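Local coordinates for protein antitoxin of toxin-antitoxin system VAPB (Rickettsia felis, PDB 3ZVK) that neutralises its cognate toxin VapC2, partially inhibiting the toxin's RNase activity, and binds DNA from the promoter of the vapBC2 genes, at the interface of chains A and B and the interface of chains C and A. Sequence-based numbering; all coordinates share one arbitrary frame. Chains: chain A/B, Antitoxin of toxin-antitoxin system VAPB; chain C, Toxin of toxin-antitoxin system.

Chain A takes part in both contacts, and the centres of their C-alpha atoms lie about 17 Å apart. In contact 1 its strand 27-33, with A:Leu42 from just after strand 36-41, meets the N-terminal strand of a second antitoxin. In contact 2 its helix 46-57 packs against the toxin, chain C. A:Leu42 and A:Trp46 are four residues apart in sequence, so a short linker joins the antitoxin dimer to the toxin-binding helix. Contact 1 is a VapB-VapB junction and contact 2 a VapB-VapC one; with VapC-VapC contacts they build the four-plus-four complex crystallised with promoter DNA.

Contact 1: the interface of chains A and B. Residues chain A 27-28, 42; chain B 2-4.
An antiparallel bridge between A:Val28 and B:Ala4 joins two antitoxin chains edge to edge, in the dimeric SpoVT-AbrB fold that VapB shares with MazE-type antitoxins. Both backbone bonds run between the same two residues: A:Val28 N gives its hydrogen to B:Ala4 O at 2.8 Å, and B:Ala4 N returns one to A:Val28 O at 2.8 Å.

Side chains on the two faces of this strand pair do different work. On one face, A:Val28 and B:Ala4 meet through methyls, CG2 of the valine lying 3.9 Å from CB of the alanine. That CG2 sits between the valine's own backbone N and carbonyl carbon, while CG1 stays beside the N (chi1 -73°).

On the other face, the side chains of A:Glu27 and B:Lys3 run alongside each other in the same direction. The carboxylate oxygen OE1 of A:Glu27 rests 3.4 Å from the methylene CD of B:Lys3, so it meets the aliphatic stem first. The ammonium NZ is 5.5 Å from OE1, too far for a salt bridge, though the opposite charges may still attract weakly. A bend at the end of the lysine (chi4 -77°) turns NZ away from the straight line of the stem. A:Leu42 adds apolar cover, its CD2 methyl coming within 4.1 Å of the lysine CD and its side chain crossing the stem at a slant.

Just before the bridge, B:Asn2 folds back on its own strand: its side-chain amide oxygen OD1 accepts from B:Lys3 N at 2.7 Å, on a lone pair in the carbonyl plane, though the bond is clearly bent, 131° at the hydrogen.

The patch lies where the start of strand 27-33 in chain A meets the start of strand 2-9 in chain B, and the dimer's two-fold axis supplies a twin with the chains exchanged.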
loop_
_atom_site.group_PDB
_atom_site.type_symbol
_atom_site.label_atom_id
_atom_site.label_comp_id
_atom_site.label_asym_id
_atom_site.label_seq_id
_atom_site.Cartn_x
_atom_site.Cartn_y
_atom_site.Cartn_z
ATOM N N GLU A 27 -29.522 -11.419 2.391
ATOM C CA GLU A 27 -28.610 -10.290 2.516
ATOM C C GLU A 27 -28.448 -9.830 3.957
ATOM O O GLU A 27 -29.389 -9.874 4.738
ATOM C CB GLU A 27 -28.898 -9.139 1.526
ATOM C CG GLU A 27 -30.180 -8.334 1.722
ATOM C CD GLU A 27 -30.172 -6.918 1.148
ATOM O OE1 GLU A 27 -29.243 -6.582 0.373
ATOM O OE2 GLU A 27 -31.105 -6.144 1.472
ATOM N N VAL A 28 -27.238 -9.426 4.320
ATOM C CA VAL A 28 -26.932 -8.960 5.684
ATOM C C VAL A 28 -26.393 -7.546 5.701
ATOM O O VAL A 28 -25.858 -7.068 4.715
ATOM C CB VAL A 28 -25.983 -9.919 6.460
ATOM C CG1 VAL A 28 -26.706 -11.195 6.890
ATOM C CG2 VAL A 28 -24.693 -10.212 5.696
ATOM N N LEU A 42 -30.590 -7.132 8.073
ATOM C CA LEU A 42 -30.751 -5.751 7.641
ATOM C C LEU A 42 -32.198 -5.240 7.768
ATOM O O LEU A 42 -33.057 -5.665 6.994
ATOM C CB LEU A 42 -30.210 -5.593 6.195
ATOM C CG LEU A 42 -30.398 -4.239 5.481
ATOM C CD1 LEU A 42 -29.723 -3.060 6.239
ATOM C CD2 LEU A 42 -29.866 -4.313 4.098
ATOM N N ASN B 2 -23.629 -0.497 4.666
ATOM C CA ASN B 2 -23.173 -1.581 3.789
ATOM C C ASN B 2 -23.859 -2.936 4.002
ATOM O O ASN B 2 -24.290 -3.257 5.098
ATOM C CB ASN B 2 -21.689 -1.635 3.524
ATOM C CG ASN B 2 -21.379 -1.890 2.072
ATOM O OD1 ASN B 2 -21.998 -2.738 1.412
ATOM N ND2 ASN B 2 -20.420 -1.160 1.525
ATOM N N LYS B 3 -24.131 -3.610 2.898
ATOM C CA LYS B 3 -24.851 -4.890 2.825
ATOM C C LYS B 3 -23.972 -5.932 2.156
ATOM O O LYS B 3 -23.136 -5.584 1.324
ATOM C CB LYS B 3 -26.222 -4.784 2.097
ATOM C CG LYS B 3 -26.477 -3.519 1.264
ATOM C CD LYS B 3 -27.869 -3.486 0.630
ATOM C CE LYS B 3 -28.212 -2.101 0.145
ATOM N NZ LYS B 3 -28.618 -1.177 1.249
ATOM N N ALA B 4 -24.171 -7.198 2.496
ATOM C CA ALA B 4 -23.419 -8.304 1.911
ATOM C C ALA B 4 -24.371 -9.438 1.567
ATOM O O ALA B 4 -25.291 -9.705 2.345
ATOM C CB ALA B 4 -22.364 -8.786 2.887
#

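Contact 2: the interface of chains C and A. Residues chain C 13-14, 17, 60, 63-64; chain A 46, 49-50, 53.
C:Phe64 offers one ring face to A:Trp46, whose indole comes in edge first, steeply inclined to the phenyl plane. The indole's CZ3 corner stands above and just outside the CD1-CE1 edge of that ring, 3.9 Å from C:Phe64 CE1, while the neighbouring CH2 faces the backbone oxygen of C:Phe64. The opposite phenyl face is covered from within the toxin by CG1 of C:Ile14. Near the ring's root, A:Met53 SD reaches the phenylalanine CB at 3.7 Å.

The second phenyl, A:Phe50, takes its partners on one face. The backbone of C:His17 lies just beyond the CD2-CE2 edge, raised towards that face, with CD2 3.7 Å from the histidine CA, and the methyl CB of C:Ala13 sits off the CZ tip, 3.9 Å away. The same face also carries the CE methyl of A:Met53, a neighbour on its own helix.

A:Met53 is the central plug and has more of its surface buried by the partner than any other residue here. A turn at the sulphur (chi3 -53°) swings CE towards the carbonyl oxygen of C:Ala13, 3.5 Å off. Farther back, the side chains of A:Met53 and C:Ile63 pass each other in opposite directions, CG 3.8 Å from C:Ile63 CG2. A:Val49 closes this flank with CG1 against C:Ile63 and C:Phe64.

No hydrogen bond crosses this patch: antitoxin helix 46-57 lies between toxin helices 7-16 and 54-65 by apolar packing, engaging the PIN-domain ribonuclease it neutralises. The toxin ties its own two helices together beside the methionine: C:Lys60 NZ donates to C:Ile14 O at 3.0 Å, approaching from above the carbonyl plane.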
loop_
_atom_site.group_PDB
_atom_site.type_symbol
_atom_site.label_atom_id
_atom_site.label_comp_id
_atom_site.label_asym_id
_atom_site.label_seq_id
_atom_site.Cartn_x
_atom_site.Cartn_y
_atom_site.Cartn_z
ATOM N N ALA C 13 -32.118 8.577 20.242
ATOM C CA ALA C 13 -32.691 7.626 19.296
ATOM C C ALA C 13 -32.575 6.188 19.822
ATOM O O ALA C 13 -33.558 5.447 19.803
ATOM C CB ALA C 13 -31.993 7.746 17.949
ATOM N N ILE C 14 -31.380 5.807 20.311
ATOM C CA ILE C 14 -31.103 4.471 20.860
ATOM C C ILE C 14 -31.849 4.234 22.167
ATOM O O ILE C 14 -32.530 3.223 22.308
ATOM C CB ILE C 14 -29.572 4.161 20.941
ATOM C CG1 ILE C 14 -28.911 4.202 19.552
ATOM C CG2 ILE C 14 -29.290 2.819 21.638
ATOM C CD1 ILE C 14 -27.411 4.390 19.588
ATOM N N HIS C 17 -35.975 5.933 21.369
ATOM C CA HIS C 17 -36.577 5.587 20.066
ATOM C C HIS C 17 -37.903 6.344 19.761
ATOM O O HIS C 17 -38.957 5.718 19.637
ATOM C CB HIS C 17 -36.666 4.047 19.866
ATOM C CG HIS C 17 -37.186 3.316 21.072
ATOM N ND1 HIS C 17 -36.327 2.648 21.944
ATOM C CD2 HIS C 17 -38.453 3.238 21.559
ATOM C CE1 HIS C 17 -37.099 2.177 22.912
ATOM N NE2 HIS C 17 -38.385 2.506 22.722
ATOM N N LYS C 60 -27.908 -2.727 19.816
ATOM C CA LYS C 60 -28.765 -1.578 19.525
ATOM C C LYS C 60 -28.020 -0.554 18.670
ATOM O O LYS C 60 -28.583 -0.064 17.700
ATOM C CB LYS C 60 -29.250 -0.911 20.831
ATOM C CG LYS C 60 -30.392 -1.613 21.531
ATOM C CD LYS C 60 -30.646 -0.951 22.880
ATOM C CE LYS C 60 -31.716 0.113 22.787
ATOM N NZ LYS C 60 -31.920 0.812 24.072
ATOM N N ILE C 63 -27.636 -1.937 15.042
ATOM C CA ILE C 63 -28.928 -1.802 14.360
ATOM C C ILE C 63 -29.139 -0.352 13.892
ATOM O O ILE C 63 -29.564 -0.111 12.756
ATOM C CB ILE C 63 -30.064 -2.317 15.271
ATOM C CG1 ILE C 63 -30.021 -3.856 15.327
ATOM C CG2 ILE C 63 -31.423 -1.869 14.778
ATOM C CD1 ILE C 63 -30.695 -4.450 16.504
ATOM N N PHE C 64 -28.801 0.599 14.756
ATOM C CA PHE C 64 -28.909 2.030 14.499
ATOM C C PHE C 64 -28.030 2.455 13.318
ATOM O O PHE C 64 -28.489 3.218 12.458
ATOM C CB PHE C 64 -28.590 2.829 15.794
ATOM C CG PHE C 64 -28.787 4.317 15.659
ATOM C CD1 PHE C 64 -30.052 4.858 15.524
ATOM C CD2 PHE C 64 -27.701 5.168 15.577
ATOM C CE1 PHE C 64 -30.222 6.229 15.299
ATOM C CE2 PHE C 64 -27.877 6.542 15.400
ATOM C CZ PHE C 64 -29.134 7.060 15.245
ATOM N N TRP A 46 -36.171 2.777 8.612
ATOM C CA TRP A 46 -35.922 3.445 9.895
ATOM C C TRP A 46 -36.921 3.060 10.985
ATOM O O TRP A 46 -36.539 2.990 12.156
ATOM C CB TRP A 46 -35.752 4.964 9.739
ATOM C CG TRP A 46 -34.368 5.359 9.326
ATOM C CD1 TRP A 46 -33.979 5.878 8.123
ATOM C CD2 TRP A 46 -33.179 5.264 10.131
ATOM N NE1 TRP A 46 -32.624 6.143 8.137
ATOM C CE2 TRP A 46 -32.105 5.741 9.351
ATOM C CE3 TRP A 46 -32.925 4.842 11.450
ATOM C CZ2 TRP A 46 -30.796 5.797 9.843
ATOM C CZ3 TRP A 46 -31.627 4.913 11.941
ATOM C CH2 TRP A 46 -30.585 5.413 11.151
ATOM N N VAL A 49 -35.775 -0.281 12.184
ATOM C CA VAL A 49 -34.576 -0.002 12.980
ATOM C C VAL A 49 -34.992 0.372 14.412
ATOM O O VAL A 49 -34.458 -0.207 15.367
ATOM C CB VAL A 49 -33.700 1.106 12.325
ATOM C CG1 VAL A 49 -32.701 1.715 13.317
ATOM C CG2 VAL A 49 -32.985 0.589 11.076
ATOM N N PHE A 50 -35.958 1.302 14.554
ATOM C CA PHE A 50 -36.454 1.776 15.851
ATOM C C PHE A 50 -37.249 0.709 16.590
ATOM O O PHE A 50 -37.168 0.638 17.816
ATOM C CB PHE A 50 -37.277 3.065 15.670
ATOM C CG PHE A 50 -36.477 4.359 15.714
ATOM C CD1 PHE A 50 -35.294 4.501 14.981
ATOM C CD2 PHE A 50 -36.957 5.466 16.402
ATOM C CE1 PHE A 50 -34.569 5.697 15.011
ATOM C CE2 PHE A 50 -36.233 6.663 16.422
ATOM C CZ PHE A 50 -35.032 6.762 15.744
ATOM N N MET A 53 -34.656 -1.982 17.889
ATOM C CA MET A 53 -33.929 -1.465 19.054
ATOM C C MET A 53 -34.828 -1.546 20.304
ATOM O O MET A 53 -34.350 -1.845 21.402
ATOM C CB MET A 53 -33.477 -0.005 18.830
ATOM C CG MET A 53 -32.329 0.147 17.847
ATOM S SD MET A 53 -31.563 1.809 17.763
ATOM C CE MET A 53 -33.067 2.882 17.474
#